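Local atomic coordinates of cell shape-determining protein MreC (PDB entry 2J5U), a protein that probably takes part in forming and maintaining the shape of the bacterial cell. Residues D54-S58 with L59-D63; P80-W83 with N84-E88. All blocks are in the same frame, centred on the assembly; numbering follows the deposited sequence.

Interaction 1: residues D54-S58 with L59-D63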
loop_
_atom_site.group_PDB
_atom_site.type_symbol
_atom_site.label_atom_id
_atom_site.label_comp_id
_atom_site.label_asym_id
_atom_site.label_seq_id
_atom_site.Cartn_x
_atom_site.Cartn_y
_atom_site.Cartn_z
ATOM N N ASP A 54 -6.552 -18.005 48.333
ATOM C CA ASP A 54 -6.411 -18.114 46.886
ATOM C C ASP A 54 -5.363 -17.150 46.376
ATOM O O ASP A 54 -4.481 -17.534 45.611
ATOM C CB ASP A 54 -7.735 -17.832 46.181
ATOM C CG ASP A 54 -8.786 -18.868 46.499
ATOM O OD1 ASP A 54 -8.422 -20.063 46.631
ATOM O OD2 ASP A 54 -9.973 -18.486 46.604
ATOM N N LEU A 55 -5.468 -15.895 46.800
ATOM C CA LEU A 55 -4.519 -14.869 46.395
ATOM C C LEU A 55 -3.085 -15.307 46.670
ATOM O O LEU A 55 -2.229 -15.244 45.784
ATOM C CB LEU A 55 -4.802 -13.570 47.142
ATOM C CG LEU A 55 -6.083 -12.833 46.776
ATOM C CD1 LEU A 55 -6.333 -11.703 47.762
ATOM C CD2 LEU A 55 -5.953 -12.303 45.366
ATOM N N LYS A 56 -2.826 -15.748 47.900
ATOM C CA LYS A 56 -1.486 -16.184 48.280
ATOM C C LYS A 56 -1.035 -17.370 47.452
ATOM O O LYS A 56 0.167 -17.600 47.306
ATOM C CB LYS A 56 -1.419 -16.530 49.773
ATOM C CG LYS A 56 -1.329 -15.315 50.690
ATOM C CD LYS A 56 -1.506 -15.694 52.153
ATOM C CE LYS A 56 -1.439 -14.467 53.043
ATOM N NZ LYS A 56 -1.895 -14.736 54.439
ATOM N N GLU A 57 -1.996 -18.123 46.916
ATOM C CA GLU A 57 -1.676 -19.275 46.075
ATOM C C GLU A 57 -1.364 -18.795 44.654
ATOM O O GLU A 57 -0.504 -19.365 43.978
ATOM C CB GLU A 57 -2.837 -20.285 46.055
ATOM C CG GLU A 57 -3.056 -21.021 47.386
ATOM C CD GLU A 57 -4.044 -22.187 47.284
ATOM O OE1 GLU A 57 -5.186 -21.970 46.814
ATOM O OE2 GLU A 57 -3.677 -23.321 47.684
ATOM N N SER A 58 -2.062 -17.741 44.219
ATOM C CA SER A 58 -1.871 -17.150 42.889
ATOM C C SER A 58 -0.455 -16.590 42.817
ATOM O O SER A 58 0.222 -16.696 41.798
ATOM C CB SER A 58 -2.884 -16.029 42.659
ATOM O OG SER A 58 -4.211 -16.505 42.820
ATOM N N LEU A 59 -0.032 -15.973 43.914
ATOM C CA LEU A 59 1.312 -15.431 44.047
ATOM C C LEU A 59 2.026 -16.603 44.715
ATOM O O LEU A 59 1.369 -17.533 45.186
ATOM C CB LEU A 59 1.278 -14.216 44.967
ATOM C CG LEU A 59 0.283 -13.162 44.476
ATOM C CD1 LEU A 59 -0.160 -12.251 45.615
ATOM C CD2 LEU A 59 0.924 -12.387 43.344
ATOM N N ASP A 60 3.346 -16.603 44.769
ATOM C CA ASP A 60 3.999 -17.746 45.406
ATOM C C ASP A 60 4.251 -17.477 46.884
ATOM O O ASP A 60 5.399 -17.411 47.334
ATOM C CB ASP A 60 5.308 -18.068 44.689
ATOM C CG ASP A 60 5.410 -19.528 44.320
ATOM O OD1 ASP A 60 4.437 -20.047 43.728
ATOM O OD2 ASP A 60 6.454 -20.151 44.618
ATOM N N ILE A 61 3.166 -17.341 47.640
ATOM C CA ILE A 61 3.275 -17.032 49.056
ATOM C C ILE A 61 2.958 -18.162 50.022
ATOM O O ILE A 61 1.810 -18.583 50.179
ATOM C CB ILE A 61 2.398 -15.825 49.396
ATOM C CG1 ILE A 61 2.848 -14.627 48.560
ATOM C CG2 ILE A 61 2.491 -15.511 50.875
ATOM C CD1 ILE A 61 1.953 -13.425 48.674
ATOM N N THR A 62 3.997 -18.638 50.689
ATOM C CA THR A 62 3.855 -19.705 51.660
ATOM C C THR A 62 4.252 -19.190 53.034
ATOM O O THR A 62 5.046 -18.255 53.153
ATOM C CB THR A 62 4.769 -20.881 51.310
ATOM O OG1 THR A 62 6.126 -20.420 51.245
ATOM C CG2 THR A 62 4.376 -21.473 49.972
ATOM N N ASP A 63 3.692 -19.808 54.067
ATOM C CA ASP A 63 4.000 -19.444 55.444
ATOM C C ASP A 63 4.049 -17.944 55.646
ATOM O O ASP A 63 5.086 -17.394 56.023
ATOM C CB ASP A 63 5.342 -20.056 55.855
ATOM C CG ASP A 63 5.336 -21.574 55.778
ATOM O OD1 ASP A 63 4.435 -22.196 56.388
ATOM O OD2 ASP A 63 6.227 -22.146 55.111
#
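Two backbone hydrogen bonds join Leu55 and Lys56 to Leu59 and Ile61. Leu59 N donates to Leu55 O over 3.0 Å, with an N-H...O angle of 160°, an ordinary i to i-4 helical bond. Ile61 N then reaches back to Lys56 O in an i to i-5 bond, also at 3.0 Å, lying in the plane of that carbonyl and holding the chain against the helix after it has turned. The modelled 2.4 Å between Lys56 O and Leu59 O is too close for two acceptors, so fine detail here is doubtful.

This is the C-terminal end of helix 31-58, in the predicted coiled coil: Leu59 departs from helical values (phi/psi -94°/167°), and Asp60 centres an inverse gamma turn. At the same end, Asp54 O accepts from both Ser58 N and Ser58 OG, the hydroxyl coming from above the carbonyl plane.

Apolar packing adds to these bonds: Lys56 CG meets Ile61 CG2 at 3.8 Å, the two side chains crossing at a slant. Beyond CG the lysine runs extended, and NZ forms a salt bridge with Glu51 of the second subunit, against whose Leu55 Ile61 also packs.

Interaction 2: residues P80-W83 with N84-E88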
loop_
_atom_site.group_PDB
_atom_site.type_symbol
_atom_site.label_atom_id
_atom_site.label_comp_id
_atom_site.label_asym_id
_atom_site.label_seq_id
_atom_site.Cartn_x
_atom_site.Cartn_y
_atom_site.Cartn_z
ATOM N N PRO A 80 -0.144 -17.997 94.195
ATOM C CA PRO A 80 -0.635 -16.661 94.549
ATOM C C PRO A 80 0.490 -15.658 94.791
ATOM O O PRO A 80 0.317 -14.460 94.559
ATOM C CB PRO A 80 -1.506 -16.907 95.795
ATOM C CG PRO A 80 -1.284 -18.355 96.158
ATOM C CD PRO A 80 -0.927 -19.039 94.880
ATOM N N THR A 81 1.645 -16.135 95.238
ATOM C CA THR A 81 2.767 -15.231 95.476
ATOM C C THR A 81 3.130 -14.442 94.212
ATOM O O THR A 81 3.474 -13.267 94.299
ATOM C CB THR A 81 4.020 -15.996 95.956
ATOM O OG1 THR A 81 3.677 -16.813 97.086
ATOM C CG2 THR A 81 5.126 -15.012 96.352
ATOM N N ASN A 82 3.063 -15.086 93.045
ATOM C CA ASN A 82 3.381 -14.423 91.783
ATOM C C ASN A 82 2.284 -14.687 90.741
ATOM O O ASN A 82 2.542 -14.927 89.558
ATOM C CB ASN A 82 4.755 -14.879 91.276
ATOM C CG ASN A 82 4.826 -16.364 91.028
ATOM O OD1 ASN A 82 3.920 -17.115 91.388
ATOM N ND2 ASN A 82 5.913 -16.801 90.412
ATOM N N TRP A 83 1.048 -14.611 91.219
ATOM C CA TRP A 83 -0.153 -14.835 90.428
ATOM C C TRP A 83 -0.195 -14.150 89.061
ATOM O O TRP A 83 -0.572 -14.767 88.062
ATOM C CB TRP A 83 -1.366 -14.397 91.252
ATOM C CG TRP A 83 -2.671 -14.918 90.752
ATOM C CD1 TRP A 83 -3.582 -14.258 89.979
ATOM C CD2 TRP A 83 -3.202 -16.229 90.970
ATOM N NE1 TRP A 83 -4.649 -15.081 89.699
ATOM C CE2 TRP A 83 -4.439 -16.298 90.292
ATOM C CE3 TRP A 83 -2.747 -17.355 91.666
ATOM C CZ2 TRP A 83 -5.228 -17.446 90.290
ATOM C CZ3 TRP A 83 -3.531 -18.502 91.667
ATOM C CH2 TRP A 83 -4.759 -18.539 90.976
ATOM N N ASN A 84 0.186 -12.881 89.017
ATOM C CA ASN A 84 0.147 -12.128 87.771
ATOM C C ASN A 84 1.383 -12.215 86.900
ATOM O O ASN A 84 1.446 -11.593 85.845
ATOM C CB ASN A 84 -0.138 -10.657 88.058
ATOM C CG ASN A 84 -1.509 -10.446 88.629
ATOM O OD1 ASN A 84 -2.459 -11.138 88.256
ATOM N ND2 ASN A 84 -1.633 -9.482 89.529
ATOM N N ASP A 85 2.365 -12.982 87.330
ATOM C CA ASP A 85 3.584 -13.087 86.559
ATOM C C ASP A 85 3.660 -14.338 85.710
ATOM O O ASP A 85 4.121 -14.325 84.567
ATOM C CB ASP A 85 4.810 -13.111 87.485
ATOM C CG ASP A 85 5.098 -11.775 88.126
ATOM O OD1 ASP A 85 4.703 -10.730 87.552
ATOM O OD2 ASP A 85 5.749 -11.771 89.197
ATOM N N GLN A 86 3.153 -15.420 86.258
ATOM C CA GLN A 86 3.367 -16.672 85.604
ATOM C C GLN A 86 2.321 -17.739 85.836
ATOM O O GLN A 86 1.544 -17.692 86.784
ATOM C CB GLN A 86 4.748 -17.071 86.096
ATOM C CG GLN A 86 5.234 -18.433 85.963
ATOM C CD GLN A 86 6.626 -18.493 86.553
ATOM O OE1 GLN A 86 7.444 -17.608 86.301
ATOM N NE2 GLN A 86 6.903 -19.524 87.339
ATOM N N VAL A 87 2.328 -18.712 84.946
ATOM C CA VAL A 87 1.386 -19.804 84.980
ATOM C C VAL A 87 2.089 -21.029 84.387
ATOM O O VAL A 87 3.053 -20.899 83.628
ATOM C CB VAL A 87 0.132 -19.394 84.160
ATOM C CG1 VAL A 87 -0.444 -20.565 83.428
ATOM C CG2 VAL A 87 -0.898 -18.778 85.084
ATOM N N GLU A 88 1.632 -22.219 84.748
ATOM C CA GLU A 88 2.235 -23.435 84.220
ATOM C C GLU A 88 1.219 -24.265 83.429
ATOM O O GLU A 88 0.089 -24.457 83.877
ATOM C CB GLU A 88 2.789 -24.252 85.361
ATOM C CG GLU A 88 3.875 -25.174 84.942
ATOM C CD GLU A 88 5.096 -25.043 85.836
ATOM O OE1 GLU A 88 5.960 -25.963 85.811
ATOM O OE2 GLU A 88 5.186 -24.015 86.557
#
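Asn82 and Asp85 close a type I beta turn in the connection between antiparallel strands 68-77 and 86-89 of the first of the chain's two six-stranded antiparallel barrels. The evidence is twofold: the central residues Trp83 and Asn84 both have backbone angles close to those of a type I turn, and Asp85 N donates to Asn82 O over 3.0 Å. A second, weak bond from Gln86 N, at 3.4 Å, shares the same oxygen and leads the chain into the strand.

Van der Waals contacts are modest. Asp85 CB rests 3.6 Å from the backbone oxygen Asn82 O; between side chains, Asp85 OD2 approaches Asn82 CB at 3.9 Å, across the mouth of the turn. The other carboxylate oxygen, OD1, accepts from Ser129 N.

The indole is held mainly from outside: Trp83 NE1 bonds to Tyr217 O, and the ring makes a cation-pi contact with Arg78. Within the turn, Asn84 has CG beside its own backbone N (chi1 -66°), which leans the amide back toward the tryptophan. The two planes lie 73° apart, and Asn84 OD1 meets the indole at its edge, near the ring plane, 3.7 Å from Trp83 CD1.

Interaction 1 precedes interaction 2 along the chain, with strand 68-77 running between them. Their centres are 41 Å apart, on opposite sides of the chain's centre, and their nearest atoms are about 27 Å apart, so neither touches the other. Residues 54-63 end helix 31-58 and begin the loop into strand 68-77; residues 80-88 span the turn after that strand and the start of its antiparallel neighbour 86-89, in the first of two six-stranded barrels. Their surroundings also differ: the second subunit packs on interaction 1, whereas no other chain of the assembly touches interaction 2. One contact thus belongs to the helical, subunit-facing part of MreC, the other to a turn and the strand start it leads into.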